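Local coordinates for protein metallopeptidase containing co-catalytic metalloactive site (Shewanella denitrificans OS217, PDB 3B2Y) that probably acts as a zinc-dependent hydrolase of the M14 metallocarboxypeptidase family and holds a nickel ion at its metal site in this crystal, at residues R5-S10 against H118-F123; N37-K42 against L93-F98; D65-L70 against E99-S104; G74-E79 against N126-F131. All coordinates share one frame; numbering follows the deposited sequence.

Contact 1. Residues R5-S10 against H118-F123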
loop_
_atom_site.group_PDB
_atom_site.type_symbol
_atom_site.label_atom_id
_atom_site.label_comp_id
_atom_site.label_asym_id
_atom_site.label_seq_id
_atom_site.Cartn_x
_atom_site.Cartn_y
_atom_site.Cartn_z
ATOM N N ARG A 5 4.996 7.748 22.690
ATOM C CA ARG A 5 4.023 7.921 21.612
ATOM C C ARG A 5 3.130 6.663 21.477
ATOM O O ARG A 5 3.639 5.550 21.249
ATOM C CB ARG A 5 4.720 8.273 20.295
ATOM C CG ARG A 5 5.692 9.513 20.377
ATOM C CD ARG A 5 5.005 10.793 20.924
ATOM N NE ARG A 5 3.653 10.933 20.359
ATOM C CZ ARG A 5 3.304 11.755 19.366
ATOM N NH1 ARG A 5 4.188 12.603 18.819
ATOM N NH2 ARG A 5 2.038 11.755 18.941
ATOM N N SER A 6 1.812 6.855 21.668
ATOM C CA SER A 6 0.850 5.767 21.686
ATOM C C SER A 6 0.495 5.325 20.281
ATOM O O SER A 6 0.218 6.162 19.436
ATOM C CB SER A 6 -0.452 6.140 22.413
ATOM O OG SER A 6 -1.349 5.019 22.503
ATOM N N PRO A 7 0.483 3.999 20.041
ATOM C CA PRO A 7 -0.087 3.455 18.813
ATOM C C PRO A 7 -1.611 3.536 18.751
ATOM O O PRO A 7 -2.173 3.239 17.727
ATOM C CB PRO A 7 0.340 1.985 18.832
ATOM C CG PRO A 7 0.624 1.686 20.273
ATOM C CD PRO A 7 1.040 2.946 20.914
ATOM N N PHE A 8 -2.274 3.899 19.849
ATOM C CA PHE A 8 -3.735 3.962 19.887
ATOM C C PHE A 8 -4.200 5.389 19.498
ATOM O O PHE A 8 -5.378 5.637 19.357
ATOM C CB PHE A 8 -4.259 3.582 21.286
ATOM C CG PHE A 8 -4.098 2.111 21.599
ATOM C CD1 PHE A 8 -5.041 1.192 21.169
ATOM C CD2 PHE A 8 -2.965 1.644 22.274
ATOM C CE1 PHE A 8 -4.893 -0.173 21.430
ATOM C CE2 PHE A 8 -2.798 0.276 22.537
ATOM C CZ PHE A 8 -3.766 -0.623 22.116
ATOM N N GLU A 9 -3.274 6.289 19.232
ATOM C CA GLU A 9 -3.642 7.668 18.883
ATOM C C GLU A 9 -4.325 7.778 17.521
ATOM O O GLU A 9 -3.883 7.140 16.548
ATOM C CB GLU A 9 -2.403 8.561 18.871
ATOM C CG GLU A 9 -2.755 9.991 18.515
ATOM C CD GLU A 9 -1.889 10.988 19.165
ATOM O OE1 GLU A 9 -1.302 10.648 20.214
ATOM O OE2 GLU A 9 -1.835 12.133 18.648
ATOM N N SER A 10 -5.376 8.613 17.460
ATOM C CA SER A 10 -6.077 8.917 16.193
ATOM C C SER A 10 -5.568 10.178 15.517
ATOM O O SER A 10 -5.245 11.164 16.187
ATOM C CB SER A 10 -7.561 9.077 16.448
ATOM O OG SER A 10 -8.156 7.866 16.840
ATOM N N HIS A 118 -6.774 5.427 13.385
ATOM C CA HIS A 118 -5.660 4.888 14.184
ATOM C C HIS A 118 -5.087 3.611 13.576
ATOM O O HIS A 118 -5.731 2.910 12.838
ATOM C CB HIS A 118 -6.050 4.686 15.671
ATOM C CG HIS A 118 -7.235 3.796 15.917
ATOM N ND1 HIS A 118 -7.359 2.533 15.385
ATOM C CD2 HIS A 118 -8.297 3.951 16.738
ATOM C CE1 HIS A 118 -8.484 1.982 15.803
ATOM N NE2 HIS A 118 -9.070 2.813 16.636
ATOM N N ARG A 119 -3.879 3.312 13.992
ATOM C CA ARG A 119 -3.070 2.269 13.407
ATOM C C ARG A 119 -3.718 0.912 13.506
ATOM O O ARG A 119 -3.757 0.170 12.525
ATOM C CB ARG A 119 -1.792 2.239 14.191
ATOM C CG ARG A 119 -0.705 1.260 13.741
ATOM C CD ARG A 119 0.578 1.644 14.479
ATOM N NE ARG A 119 1.681 0.877 13.938
ATOM C CZ ARG A 119 2.286 1.171 12.789
ATOM N NH1 ARG A 119 1.919 2.220 12.064
ATOM N NH2 ARG A 119 3.252 0.383 12.353
ATOM N N PHE A 120 -4.233 0.588 14.697
ATOM C CA PHE A 120 -4.793 -0.778 14.881
ATOM C C PHE A 120 -6.193 -0.902 14.347
ATOM O O PHE A 120 -6.876 0.074 14.061
ATOM C CB PHE A 120 -4.778 -1.152 16.315
ATOM C CG PHE A 120 -3.421 -1.183 16.912
ATOM C CD1 PHE A 120 -2.301 -1.504 16.141
ATOM C CD2 PHE A 120 -3.261 -0.917 18.247
ATOM C CE1 PHE A 120 -1.056 -1.566 16.715
ATOM C CE2 PHE A 120 -1.991 -0.959 18.829
ATOM C CZ PHE A 120 -0.911 -1.310 18.053
ATOM N N ASN A 121 -6.663 -2.141 14.263
ATOM C CA ASN A 121 -8.045 -2.341 14.031
ATOM C C ASN A 121 -8.718 -2.065 15.358
ATOM O O ASN A 121 -8.114 -1.808 16.400
ATOM C CB ASN A 121 -8.351 -3.761 13.493
ATOM C CG ASN A 121 -7.906 -4.873 14.437
ATOM O OD1 ASN A 121 -7.692 -4.667 15.642
ATOM N ND2 ASN A 121 -7.835 -6.095 13.892
ATOM N N ARG A 122 -9.996 -2.179 15.344
ATOM C CA ARG A 122 -10.724 -1.801 16.559
ATOM C C ARG A 122 -10.602 -2.804 17.711
ATOM O O ARG A 122 -11.106 -2.569 18.810
ATOM C CB ARG A 122 -12.140 -1.537 16.183
ATOM C CG ARG A 122 -13.030 -2.674 16.174
ATOM C CD ARG A 122 -14.351 -2.162 16.698
ATOM N NE ARG A 122 -15.346 -3.123 16.335
ATOM C CZ ARG A 122 -15.797 -4.060 17.157
ATOM N NH1 ARG A 122 -15.396 -4.124 18.441
ATOM N NH2 ARG A 122 -16.703 -4.916 16.691
ATOM N N PHE A 123 -10.003 -3.957 17.402
ATOM C CA PHE A 123 -9.669 -4.975 18.373
ATOM C C PHE A 123 -8.240 -4.848 18.941
ATOM O O PHE A 123 -7.813 -5.673 19.776
ATOM C CB PHE A 123 -9.926 -6.383 17.798
ATOM C CG PHE A 123 -11.175 -6.503 16.923
ATOM C CD1 PHE A 123 -12.460 -6.569 17.459
ATOM C CD2 PHE A 123 -11.047 -6.580 15.560
ATOM C CE1 PHE A 123 -13.572 -6.686 16.621
ATOM C CE2 PHE A 123 -12.156 -6.699 14.716
ATOM C CZ PHE A 123 -13.409 -6.751 15.238
HETATM O O HOH W 1 -2.216 5.229 15.742
HETATM O O HOH W 2 -4.572 2.259 16.974
#
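Phe120 drives the edge of its ring against one face of Phe8, a T-shaped stack that joins the N-terminal loop to the loop after helix 111-115. The centroids are 5.1 Å apart and the planes stand at 82°. Residues Ser6 to Glu9 form a type I beta turn, which places Pro7 and Phe8 on the same aromatic ring. From CB of Phe120 the chain turns beside its own backbone N, with CG anti to the carbonyl carbon (chi1 -61°). CD2 is the first ring atom to touch, at 3.7 Å from Phe8 CE1. CE2 comes next and lies over the Phe8 face, offset toward its rim. It also reaches Pro7 CB. CZ, at the tip, presses on Pro7 CB at 3.6 Å. The Pro7 and Phe120 side chains lie side by side and point the same way. Pro7 O sits over one face of the Phe120 ring, near the rim.

No direct hydrogen bond joins residues 5-10 to 118-123; two waters link them. One water donates to Pro7 O and Glu9 O and accepts from Arg119 N. The Arg119 guanidinium points on to Glu78, its salt-bridge partner. His118 packs through CB, 3.4 Å from Glu9 O. A second water donates to Pro7 O at 2.7 Å and accepts from Phe120 N at 2.8 Å.

Contact 2. Residues N37-K42 against L93-F98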
loop_
_atom_site.group_PDB
_atom_site.type_symbol
_atom_site.label_atom_id
_atom_site.label_comp_id
_atom_site.label_asym_id
_atom_site.label_seq_id
_atom_site.Cartn_x
_atom_site.Cartn_y
_atom_site.Cartn_z
ATOM N N ASN A 37 -15.844 0.450 -11.382
ATOM C CA ASN A 37 -16.882 0.262 -12.383
ATOM C C ASN A 37 -16.348 0.747 -13.744
ATOM O O ASN A 37 -16.513 0.070 -14.754
ATOM C CB ASN A 37 -18.144 1.052 -12.009
ATOM C CG ASN A 37 -19.125 1.215 -13.180
ATOM O OD1 ASN A 37 -18.923 2.050 -14.076
ATOM N ND2 ASN A 37 -20.202 0.428 -13.170
ATOM N N ARG A 38 -15.713 1.921 -13.732
ATOM C CA ARG A 38 -15.293 2.587 -14.953
ATOM C C ARG A 38 -14.139 1.829 -15.610
ATOM O O ARG A 38 -14.049 1.749 -16.819
ATOM C CB ARG A 38 -14.889 4.035 -14.637
ATOM C CG ARG A 38 -14.418 4.853 -15.857
ATOM C CD ARG A 38 -13.901 6.232 -15.425
ATOM N NE ARG A 38 -12.725 6.172 -14.546
ATOM C CZ ARG A 38 -11.467 6.033 -14.968
ATOM N NH1 ARG A 38 -11.188 5.856 -16.249
ATOM N NH2 ARG A 38 -10.476 5.992 -14.095
ATOM N N LEU A 39 -13.252 1.289 -14.782
ATOM C CA LEU A 39 -12.081 0.599 -15.236
ATOM C C LEU A 39 -12.327 -0.869 -15.577
ATOM O O LEU A 39 -11.432 -1.509 -16.137
ATOM C CB LEU A 39 -10.983 0.737 -14.218
ATOM C CG LEU A 39 -10.369 2.122 -14.106
ATOM C CD1 LEU A 39 -9.520 2.197 -12.824
ATOM C CD2 LEU A 39 -9.538 2.474 -15.372
ATOM N N GLY A 40 -13.530 -1.373 -15.274
ATOM C CA GLY A 40 -13.914 -2.753 -15.571
ATOM C C GLY A 40 -13.235 -3.760 -14.662
ATOM O O GLY A 40 -12.888 -4.874 -15.066
ATOM N N LEU A 41 -13.006 -3.358 -13.432
ATOM C CA LEU A 41 -12.275 -4.220 -12.506
ATOM C C LEU A 41 -13.279 -5.153 -11.788
ATOM O O LEU A 41 -14.415 -4.783 -11.552
ATOM C CB LEU A 41 -11.468 -3.375 -11.535
ATOM C CG LEU A 41 -10.168 -2.705 -11.966
ATOM C CD1 LEU A 41 -9.712 -1.704 -10.907
ATOM C CD2 LEU A 41 -9.099 -3.736 -12.201
ATOM N N LYS A 42 -12.843 -6.361 -11.435
ATOM C CA LYS A 42 -13.731 -7.329 -10.814
ATOM C C LYS A 42 -13.404 -7.359 -9.331
ATOM O O LYS A 42 -12.233 -7.487 -8.967
ATOM C CB LYS A 42 -13.548 -8.717 -11.410
ATOM N N LEU A 93 -6.056 6.533 -14.443
ATOM C CA LEU A 93 -5.854 5.362 -15.307
ATOM C C LEU A 93 -6.970 5.219 -16.339
ATOM O O LEU A 93 -8.084 5.579 -16.066
ATOM C CB LEU A 93 -5.931 4.106 -14.434
ATOM C CG LEU A 93 -4.820 3.888 -13.417
ATOM C CD1 LEU A 93 -4.925 2.502 -12.787
ATOM C CD2 LEU A 93 -3.468 4.107 -14.068
ATOM N N GLN A 94 -6.659 4.572 -17.456
ATOM C CA GLN A 94 -7.647 4.090 -18.401
ATOM C C GLN A 94 -7.587 2.566 -18.482
ATOM O O GLN A 94 -6.561 1.945 -18.161
ATOM C CB GLN A 94 -7.385 4.724 -19.790
ATOM C CG GLN A 94 -7.737 6.250 -19.903
ATOM C CD GLN A 94 -9.209 6.552 -19.561
ATOM O OE1 GLN A 94 -10.115 5.836 -19.974
ATOM N NE2 GLN A 94 -9.438 7.627 -18.811
ATOM N N PRO A 95 -8.658 1.935 -18.949
ATOM C CA PRO A 95 -8.597 0.491 -19.106
ATOM C C PRO A 95 -7.443 -0.076 -19.935
ATOM O O PRO A 95 -7.066 -1.223 -19.700
ATOM C CB PRO A 95 -9.928 0.167 -19.767
ATOM C CG PRO A 95 -10.835 1.239 -19.327
ATOM C CD PRO A 95 -9.980 2.459 -19.338
ATOM N N ALA A 96 -6.891 0.677 -20.892
ATOM C CA ALA A 96 -5.722 0.215 -21.663
ATOM C C ALA A 96 -4.526 -0.266 -20.818
ATOM O O ALA A 96 -3.730 -1.069 -21.315
ATOM C CB ALA A 96 -5.230 1.298 -22.638
ATOM N N LEU A 97 -4.369 0.279 -19.616
ATOM C CA LEU A 97 -3.278 -0.152 -18.713
ATOM C C LEU A 97 -3.371 -1.677 -18.572
ATOM O O LEU A 97 -2.395 -2.388 -18.726
ATOM C CB LEU A 97 -3.356 0.541 -17.374
ATOM C CG LEU A 97 -2.421 -0.107 -16.332
ATOM C CD1 LEU A 97 -0.939 -0.091 -16.826
ATOM C CD2 LEU A 97 -2.606 0.488 -14.962
ATOM N N PHE A 98 -4.584 -2.185 -18.419
ATOM C CA PHE A 98 -4.739 -3.615 -18.144
ATOM C C PHE A 98 -4.405 -4.532 -19.295
ATOM O O PHE A 98 -4.257 -5.737 -19.097
ATOM C CB PHE A 98 -6.115 -3.870 -17.545
ATOM C CG PHE A 98 -6.419 -2.952 -16.417
ATOM C CD1 PHE A 98 -5.585 -2.891 -15.329
ATOM C CD2 PHE A 98 -7.477 -2.088 -16.462
ATOM C CE1 PHE A 98 -5.830 -2.007 -14.284
ATOM C CE2 PHE A 98 -7.715 -1.219 -15.417
ATOM C CZ PHE A 98 -6.874 -1.168 -14.342
HETATM O O HOH W 3 -12.932 5.460 -18.616
#
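Arg38 reaches Leu93 by a straight run and one bend. CG is anti to the backbone N (chi1 180°), CD continues the extended line, and chi3 of 63° then swings NE out of it. The guanidinium meets Leu93 O end-on. NH1 and NH2 both bond to that one oxygen, each at 3.1 Å and each with a fairly straight N-H (150°). Leu93 O lies in the guanidinium plane. NH1 also lies in the carbonyl plane, while NH2 is tilted slightly from it. Two bonds to one acceptor fix the rotation of the flat group. They also tie helix 25-39 to the loop after helix 81-92. A salt bridge joins NE to Glu35, on the arginine's own helix. A water accepts from NH1 and donates to Gln94 OE1.

The helix 25-39 ends here in a Schellman motif, with Gly40 at positive phi. The chain turns away, and the ends of Leu39 and Leu41 reach the other segment. Leu39 CD2 lies 3.5 Å from Leu93 O and 4.0 Å from Pro95 CD. Its CB touches Phe98 CE2. Leu41 crosses Phe98 at about a right angle and sets CD2 over one face of the ring, toward the rim, 4.0 Å from CZ. Phe98 and Leu41 also pack on strand 102-106, against Leu103 and Leu105 respectively.

Contact 3. Residues D65-L70 against E99-S104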
loop_
_atom_site.group_PDB
_atom_site.type_symbol
_atom_site.label_atom_id
_atom_site.label_comp_id
_atom_site.label_asym_id
_atom_site.label_seq_id
_atom_site.Cartn_x
_atom_site.Cartn_y
_atom_site.Cartn_z
ATOM N N ASP A 65 0.921 -14.160 -20.178
ATOM C CA ASP A 65 1.986 -13.404 -20.824
ATOM C C ASP A 65 2.247 -12.010 -20.249
ATOM O O ASP A 65 3.203 -11.360 -20.692
ATOM C CB ASP A 65 1.685 -13.276 -22.325
ATOM C CG ASP A 65 0.274 -12.734 -22.596
ATOM O OD1 ASP A 65 -0.671 -13.161 -21.900
ATOM O OD2 ASP A 65 0.107 -11.895 -23.511
ATOM N N LEU A 66 1.433 -11.558 -19.269
ATOM C CA LEU A 66 1.528 -10.186 -18.726
ATOM C C LEU A 66 2.056 -10.279 -17.288
ATOM O O LEU A 66 1.769 -11.265 -16.617
ATOM C CB LEU A 66 0.171 -9.480 -18.732
ATOM C CG LEU A 66 -0.574 -9.272 -20.064
ATOM C CD1 LEU A 66 -1.914 -8.569 -19.786
ATOM C CD2 LEU A 66 0.323 -8.499 -21.094
ATOM N N PRO A 67 2.870 -9.289 -16.827
ATOM C CA PRO A 67 3.282 -9.386 -15.452
ATOM C C PRO A 67 2.110 -9.184 -14.488
ATOM O O PRO A 67 1.113 -8.525 -14.813
ATOM C CB PRO A 67 4.330 -8.274 -15.316
ATOM C CG PRO A 67 3.968 -7.278 -16.397
ATOM C CD PRO A 67 3.435 -8.103 -17.499
ATOM N N SER A 68 2.247 -9.752 -13.305
ATOM C CA SER A 68 1.217 -9.662 -12.282
ATOM C C SER A 68 1.784 -8.841 -11.141
ATOM O O SER A 68 2.782 -9.202 -10.546
ATOM C CB SER A 68 0.803 -11.040 -11.768
ATOM O OG SER A 68 0.183 -11.835 -12.786
ATOM N N LEU A 69 1.104 -7.739 -10.855
ATOM C CA LEU A 69 1.547 -6.779 -9.865
ATOM C C LEU A 69 0.365 -6.553 -8.927
ATOM O O LEU A 69 -0.811 -6.601 -9.363
ATOM C CB LEU A 69 1.932 -5.439 -10.461
ATOM C CG LEU A 69 2.966 -5.376 -11.563
ATOM C CD1 LEU A 69 3.105 -3.898 -11.992
ATOM C CD2 LEU A 69 4.294 -5.971 -11.152
ATOM N N LEU A 70 0.699 -6.370 -7.678
ATOM C CA LEU A 70 -0.205 -6.063 -6.606
ATOM C C LEU A 70 0.182 -4.735 -5.979
ATOM O O LEU A 70 1.326 -4.523 -5.632
ATOM C CB LEU A 70 -0.178 -7.193 -5.581
ATOM C CG LEU A 70 -1.045 -7.009 -4.321
ATOM C CD1 LEU A 70 -2.531 -6.915 -4.716
ATOM C CD2 LEU A 70 -0.781 -8.181 -3.333
ATOM N N GLU A 99 -4.197 -3.978 -20.500
ATOM C CA GLU A 99 -3.696 -4.782 -21.624
ATOM C C GLU A 99 -2.234 -5.143 -21.505
ATOM O O GLU A 99 -1.774 -6.022 -22.219
ATOM C CB GLU A 99 -3.889 -4.052 -22.958
ATOM C CG GLU A 99 -5.360 -3.756 -23.219
ATOM C CD GLU A 99 -5.605 -3.047 -24.550
ATOM O OE1 GLU A 99 -4.731 -3.106 -25.442
ATOM O OE2 GLU A 99 -6.678 -2.423 -24.672
ATOM N N ARG A 100 -1.482 -4.457 -20.642
ATOM C CA ARG A 100 -0.074 -4.788 -20.508
ATOM C C ARG A 100 0.323 -5.321 -19.155
ATOM O O ARG A 100 1.450 -5.767 -18.999
ATOM C CB ARG A 100 0.815 -3.633 -20.954
ATOM C CG ARG A 100 1.067 -2.547 -20.001
ATOM C CD ARG A 100 2.192 -1.663 -20.581
ATOM N NE ARG A 100 2.553 -0.662 -19.592
ATOM C CZ ARG A 100 1.828 0.420 -19.325
ATOM N NH1 ARG A 100 0.751 0.717 -20.046
ATOM N NH2 ARG A 100 2.219 1.253 -18.379
ATOM N N VAL A 101 -0.621 -5.355 -18.209
ATOM C CA VAL A 101 -0.328 -5.813 -16.854
ATOM C C VAL A 101 -1.558 -6.393 -16.181
ATOM O O VAL A 101 -2.685 -5.882 -16.345
ATOM C CB VAL A 101 0.327 -4.671 -16.023
ATOM C CG1 VAL A 101 -0.645 -3.516 -15.862
ATOM C CG2 VAL A 101 0.846 -5.169 -14.622
ATOM N N ASN A 102 -1.367 -7.471 -15.430
ATOM C CA ASN A 102 -2.441 -7.959 -14.544
ATOM C C ASN A 102 -2.285 -7.196 -13.253
ATOM O O ASN A 102 -1.458 -7.540 -12.436
ATOM C CB ASN A 102 -2.308 -9.455 -14.326
ATOM C CG ASN A 102 -2.391 -10.234 -15.601
ATOM O OD1 ASN A 102 -3.317 -10.032 -16.401
ATOM N ND2 ASN A 102 -1.458 -11.184 -15.783
ATOM N N LEU A 103 -2.980 -6.087 -13.110
ATOM C CA LEU A 103 -2.804 -5.253 -11.898
ATOM C C LEU A 103 -3.887 -5.643 -10.907
ATOM O O LEU A 103 -5.069 -5.726 -11.263
ATOM C CB LEU A 103 -2.839 -3.757 -12.206
ATOM C CG LEU A 103 -2.600 -2.750 -11.046
ATOM C CD1 LEU A 103 -1.270 -3.049 -10.326
ATOM C CD2 LEU A 103 -2.540 -1.337 -11.547
ATOM N N SER A 104 -3.445 -5.995 -9.709
ATOM C CA SER A 104 -4.356 -6.275 -8.591
ATOM C C SER A 104 -4.242 -5.182 -7.555
ATOM O O SER A 104 -3.180 -4.632 -7.368
ATOM C CB SER A 104 -4.024 -7.646 -8.066
ATOM O OG SER A 104 -4.300 -8.659 -9.075
HETATM O O HOH W 4 1.037 -12.979 -14.756
#
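Leu69 and Val101 meet at about a right angle, CD1 of the leucine 3.7 Å from CG2 of the valine. Leu103 CD1 adds to this patch against Leu69 CB at 4.0 Å. Helix 253-271 covers the sheet face that carries Leu69 and Leu103. Strands 68-73 and 102-106 are parallel neighbours in a beta-alpha-beta unit. Their ladder is Asn102 N to Pro67 O (2.8 Å), Leu69 N to Asn102 O (3.0 Å) and Ser104 N to Leu69 O (2.7 Å). Farther out, Leu66 turns CG anti to its carbonyl carbon (chi1 -60°) and lays CD2 3.4 Å from Glu99 O and 3.6 Å from Arg100 O. An alanine at Leu66 would probably open a gap over these two carbonyls and leave the turn before strand 102-106 less well covered. At the polar edge a water donates to Leu66 O, and Asn102 ND2 bonds to Arg63 O. The backbone bonds thus fix the parallel register and leave the side chains to determine what packs on each face.

Contact 4. Residues G74-E79 against N126-F131. With NI (nickel (II) ion), chain C.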
loop_
_atom_site.group_PDB
_atom_site.type_symbol
_atom_site.label_atom_id
_atom_site.label_comp_id
_atom_site.label_asym_id
_atom_site.label_seq_id
_atom_site.Cartn_x
_atom_site.Cartn_y
_atom_site.Cartn_z
ATOM N N GLY A 74 -3.637 0.763 3.261
ATOM C CA GLY A 74 -4.623 0.811 4.356
ATOM C C GLY A 74 -4.504 -0.319 5.361
ATOM O O GLY A 74 -5.482 -0.732 5.911
ATOM N N PHE A 75 -3.280 -0.783 5.639
ATOM C CA PHE A 75 -3.080 -1.720 6.755
ATOM C C PHE A 75 -3.162 -0.950 8.101
ATOM O O PHE A 75 -3.543 -1.536 9.110
ATOM C CB PHE A 75 -1.690 -2.382 6.653
ATOM C CG PHE A 75 -1.642 -3.517 5.673
ATOM C CD1 PHE A 75 -1.465 -3.291 4.316
ATOM C CD2 PHE A 75 -1.830 -4.816 6.117
ATOM C CE1 PHE A 75 -1.495 -4.373 3.415
ATOM C CE2 PHE A 75 -1.814 -5.903 5.231
ATOM C CZ PHE A 75 -1.684 -5.691 3.897
ATOM N N HIS A 76 -2.694 0.323 8.112
ATOM C CA HIS A 76 -2.618 1.125 9.321
ATOM C C HIS A 76 -3.535 2.317 9.156
ATOM O O HIS A 76 -3.423 3.088 8.202
ATOM C CB HIS A 76 -1.184 1.526 9.617
ATOM C CG HIS A 76 -0.296 0.366 9.912
ATOM N ND1 HIS A 76 0.961 0.246 9.394
ATOM C CD2 HIS A 76 -0.505 -0.762 10.642
ATOM C CE1 HIS A 76 1.522 -0.871 9.826
ATOM N NE2 HIS A 76 0.654 -1.504 10.583
ATOM N N GLY A 77 -4.489 2.448 10.060
ATOM C CA GLY A 77 -5.537 3.424 9.859
ATOM C C GLY A 77 -5.166 4.873 9.958
ATOM O O GLY A 77 -5.850 5.723 9.415
ATOM N N GLU A 78 -4.070 5.166 10.634
ATOM C CA GLU A 78 -3.558 6.545 10.685
ATOM C C GLU A 78 -2.834 6.912 9.359
ATOM O O GLU A 78 -2.505 8.070 9.146
ATOM C CB GLU A 78 -2.663 6.769 11.915
ATOM C CG GLU A 78 -1.174 6.448 11.872
ATOM C CD GLU A 78 -0.876 4.982 11.911
ATOM O OE1 GLU A 78 -1.779 4.224 11.527
ATOM O OE2 GLU A 78 0.262 4.574 12.280
ATOM N N GLU A 79 -2.562 5.912 8.516
ATOM C CA GLU A 79 -1.798 6.095 7.266
ATOM C C GLU A 79 -2.718 6.310 6.063
ATOM O O GLU A 79 -2.626 5.624 5.063
ATOM C CB GLU A 79 -0.882 4.876 7.077
ATOM C CG GLU A 79 0.113 4.802 8.237
ATOM C CD GLU A 79 1.056 3.583 8.222
ATOM O OE1 GLU A 79 1.084 2.877 7.200
ATOM O OE2 GLU A 79 1.691 3.326 9.306
ATOM N N ASN A 126 -2.367 -5.063 15.215
ATOM C CA ASN A 126 -1.644 -4.542 14.044
ATOM C C ASN A 126 -1.835 -5.501 12.817
ATOM O O ASN A 126 -1.248 -6.612 12.797
ATOM C CB ASN A 126 -0.176 -4.452 14.368
ATOM C CG ASN A 126 0.647 -3.775 13.273
ATOM O OD1 ASN A 126 0.242 -3.660 12.118
ATOM N ND2 ASN A 126 1.826 -3.285 13.672
ATOM N N PRO A 127 -2.633 -5.100 11.807
ATOM C CA PRO A 127 -2.858 -5.944 10.639
ATOM C C PRO A 127 -1.602 -6.253 9.764
ATOM O O PRO A 127 -1.663 -7.132 8.919
ATOM C CB PRO A 127 -3.880 -5.137 9.828
ATOM C CG PRO A 127 -4.573 -4.294 10.850
ATOM C CD PRO A 127 -3.397 -3.852 11.667
ATOM N N ASN A 128 -0.502 -5.528 9.934
ATOM C CA ASN A 128 0.678 -5.797 9.137
ATOM C C ASN A 128 1.720 -6.611 9.875
ATOM O O ASN A 128 2.923 -6.470 9.663
ATOM C CB ASN A 128 1.265 -4.487 8.633
ATOM C CG ASN A 128 2.148 -4.682 7.417
ATOM O OD1 ASN A 128 1.943 -5.617 6.628
ATOM N ND2 ASN A 128 3.232 -3.909 7.365
ATOM N N ARG A 129 1.271 -7.418 10.804
ATOM C CA ARG A 129 2.222 -8.271 11.502
ATOM C C ARG A 129 1.813 -9.720 11.484
ATOM O O ARG A 129 0.690 -10.033 11.295
ATOM C CB ARG A 129 2.407 -7.830 12.959
ATOM C CG ARG A 129 2.902 -6.427 13.112
ATOM C CD ARG A 129 3.888 -6.280 14.251
ATOM N NE ARG A 129 4.717 -5.085 14.084
ATOM C CZ ARG A 129 5.332 -4.444 15.077
ATOM N NH1 ARG A 129 5.211 -4.883 16.333
ATOM N NH2 ARG A 129 6.074 -3.358 14.815
ATOM N N GLY A 130 2.759 -10.605 11.720
ATOM C CA GLY A 130 2.431 -12.004 11.898
ATOM C C GLY A 130 2.396 -12.884 10.674
ATOM O O GLY A 130 1.941 -14.055 10.787
ATOM N N PHE A 131 2.829 -12.378 9.504
ATOM C CA PHE A 131 2.656 -13.183 8.284
ATOM C C PHE A 131 3.872 -14.040 8.113
ATOM O O PHE A 131 5.016 -13.535 8.035
ATOM C CB PHE A 131 2.478 -12.345 7.022
ATOM C CG PHE A 131 1.236 -11.459 7.010
ATOM C CD1 PHE A 131 1.259 -10.181 7.553
ATOM C CD2 PHE A 131 0.025 -11.908 6.442
ATOM C CE1 PHE A 131 0.097 -9.363 7.509
ATOM C CE2 PHE A 131 -1.111 -11.088 6.403
ATOM C CZ PHE A 131 -1.087 -9.841 6.959
HETATM NI NI NI C . 2.324 1.524 8.200
HETATM O O HOH W 5 4.230 2.809 8.309
HETATM O O HOH W 6 3.745 0.843 9.098
#
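His76 points the edge of its imidazole at Asn126, ring and amide planes 64° apart. Asn126 CG is anti to its backbone N (chi1 -173°), which carries the amide toward His76. NE2 donates to Asn126 OD1 at 2.7 Å, with the oxygen in the ring plane. Asn128 N reaches the same OD1 at 3.0 Å from the opposite face of the amide, closing an Asx turn. The two bonds grip OD1 and would hold the amide against rotation. An alanine at Asn126 would probably leave His76 NE2 and Asn128 N without their shared acceptor. Asn128 crosses His76 at about a right angle, its CB 3.6 Å from NE2. Its OD1 lies over one face of Phe75, toward the rim, and accepts from Phe230 N. The other ring nitrogen, His76 ND1, binds the nickel at 2.2 Å. Both carboxylate oxygens of Glu79 and a water also bind it, and His170 completes the protein ligands. This is the His-x-x-Glu plus distant His metal site of M14 peptidases, with Asn126 in its second shell.

Contacts 1 and 4 lie at the metal side of the molecule, their centres about 10 Å apart. Contacts 2 and 3 lie across the chain's centre from them, about 12 Å from each other. Arg119 of contact 1 bridges to Glu78 and Glu79 and so ties the 118-123 loop to a nickel ligand. Contacts 2 and 3 join through Leu97 and Phe98 on Leu103. Strands 68-73 and 102-106 are neighbours in the mixed sheet. Strand 68-73 runs from contact 3 into the 74-79 loop of contact 4, so sheet edge and metal site sit at its opposite ends. Along the chain, contacts 2 and 3 alternate, both within the loop closed by contact 1, and contact 4 crosses all three.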